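Local coordinates for mbDLG-3 protein (Monosiga brevicollis, PDB 6X1N) that probably binds short peptide segments of partner proteins through this third PDZ domain of a Dlg-type scaffold, and may associate with protein kinases, at residues A[70-73]-A[74-78]. Sequence-based numbering, arbitrary orientation.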
loop_
_atom_site.group_PDB
_atom_site.type_symbol
_atom_site.label_atom_id
_atom_site.label_comp_id
_atom_site.label_asym_id
_atom_site.label_seq_id
_atom_site.Cartn_x
_atom_site.Cartn_y
_atom_site.Cartn_z
ATOM N N ALA A 70 -6.278 1.177 -7.767
ATOM C CA ALA A 70 -6.946 2.471 -7.656
ATOM C C ALA A 70 -8.302 2.352 -6.974
ATOM O O ALA A 70 -8.692 3.232 -6.194
ATOM C CB ALA A 70 -7.102 3.106 -9.041
ATOM N N LEU A 71 -9.050 1.286 -7.276
ATOM C CA LEU A 71 -10.417 1.127 -6.796
ATOM C C LEU A 71 -10.566 -0.059 -5.853
ATOM O O LEU A 71 -11.690 -0.491 -5.587
ATOM C CB LEU A 71 -11.393 0.994 -7.968
ATOM C CG LEU A 71 -11.392 2.093 -9.035
ATOM C CD1 LEU A 71 -12.445 1.766 -10.094
ATOM C CD2 LEU A 71 -11.684 3.424 -8.402
ATOM N N ALA A 72 -9.461 -0.596 -5.344
ATOM C CA ALA A 72 -9.530 -1.790 -4.517
ATOM C C ALA A 72 -10.148 -1.469 -3.161
ATOM O O ALA A 72 -9.972 -0.382 -2.616
ATOM C CB ALA A 72 -8.134 -2.380 -4.326
ATOM N N SER A 73 -10.875 -2.438 -2.608
ATOM C CA SER A 73 -11.270 -2.339 -1.208
ATOM C C SER A 73 -10.095 -2.710 -0.302
ATOM O O SER A 73 -9.148 -3.374 -0.722
ATOM C CB SER A 73 -12.412 -3.314 -0.915
ATOM O OG SER A 73 -11.964 -4.635 -1.136
ATOM N N TYR A 74 -10.209 -2.335 0.976
ATOM C CA TYR A 74 -9.286 -2.863 1.974
ATOM C C TYR A 74 -9.223 -4.378 1.897
ATOM O O TYR A 74 -8.142 -4.961 1.821
ATOM C CB TYR A 74 -9.718 -2.455 3.380
ATOM C CG TYR A 74 -8.990 -3.313 4.386
ATOM C CD1 TYR A 74 -7.647 -3.089 4.649
ATOM C CD2 TYR A 74 -9.614 -4.395 5.019
ATOM C CE1 TYR A 74 -6.945 -3.891 5.536
ATOM C CE2 TYR A 74 -8.918 -5.212 5.897
ATOM C CZ TYR A 74 -7.592 -4.943 6.155
ATOM O OH TYR A 74 -6.895 -5.746 7.031
ATOM N N ARG A 75 -10.385 -5.032 1.914
ATOM C CA ARG A 75 -10.398 -6.491 1.941
ATOM C C ARG A 75 -9.652 -7.067 0.747
ATOM O O ARG A 75 -8.895 -8.037 0.885
ATOM C CB ARG A 75 -11.839 -6.996 1.961
ATOM C CG ARG A 75 -11.987 -8.444 2.394
ATOM C CD ARG A 75 -12.022 -8.541 3.912
ATOM N NE ARG A 75 -13.288 -8.071 4.467
ATOM C CZ ARG A 75 -13.534 -7.963 5.767
ATOM N NH1 ARG A 75 -12.595 -8.278 6.651
ATOM N NH2 ARG A 75 -14.722 -7.541 6.180
ATOM N N GLN A 76 -9.865 -6.488 -0.440
ATOM C CA GLN A 76 -9.190 -6.971 -1.640
ATOM C C GLN A 76 -7.675 -6.844 -1.519
ATOM O O GLN A 76 -6.935 -7.780 -1.846
ATOM C CB GLN A 76 -9.696 -6.186 -2.846
ATOM C CG GLN A 76 -9.056 -6.577 -4.161
ATOM C CD GLN A 76 -9.314 -5.551 -5.241
ATOM O OE1 GLN A 76 -10.323 -4.849 -5.212
ATOM N NE2 GLN A 76 -8.377 -5.429 -6.177
ATOM N N ALA A 77 -7.192 -5.685 -1.054
ATOM C CA ALA A 77 -5.750 -5.478 -0.924
ATOM C C ALA A 77 -5.147 -6.387 0.141
ATOM O O ALA A 77 -4.079 -6.979 -0.069
ATOM C CB ALA A 77 -5.449 -4.010 -0.612
ATOM N N ALA A 78 -5.801 -6.502 1.296
ATOM C CA ALA A 78 -5.253 -7.350 2.352
ATOM C C ALA A 78 -5.225 -8.802 1.912
ATOM O O ALA A 78 -4.283 -9.543 2.230
ATOM C CB ALA A 78 -6.069 -7.187 3.633
#
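Gln76 lays one face of its carboxamide over the methyl of Ala72, with CD 3.5 Å from Ala72 CB and OE1 3.2 Å from Ala72 CA. CG stands anti to the backbone N (chi1 179°) and the chain stays extended beyond it, which carries the amide back past the start of helix 74-82 to the preceding loop. Ser73, between the two, is the N-cap of that helix. Its OG accepts the backbone N-H of Gln76 at 2.9 Å, with an angle of 159° at the hydrogen, and also lies 3.2 Å from Gln76 CB. The position of OG between the backbone N and the carbonyl carbon (chi1 62°) turns it over the first turn. Beside this side-chain bond, the carbonyl O of Ser73 takes Ala77 N at 3.0 Å, the opening i to i+4 bond, and Ala78 N repeats the pattern on Tyr74 O. Replacing Ser73 by alanine removes OG and would probably leave Gln76 N without its capping acceptor, loosening the start of the helix. Ala72 and Ala77 both touch Ile38, while Tyr74 and Ala77 pack on Leu21 of strand 19-22; in PDZ domains this strand and this helix border the peptide groove. Two acceptors from one residue, a hydroxyl and a carbonyl, thus serve the consecutive amides of Gln76 and Ala77; the first lies where the helix itself offers no acceptor, consistent with a firmly capped start.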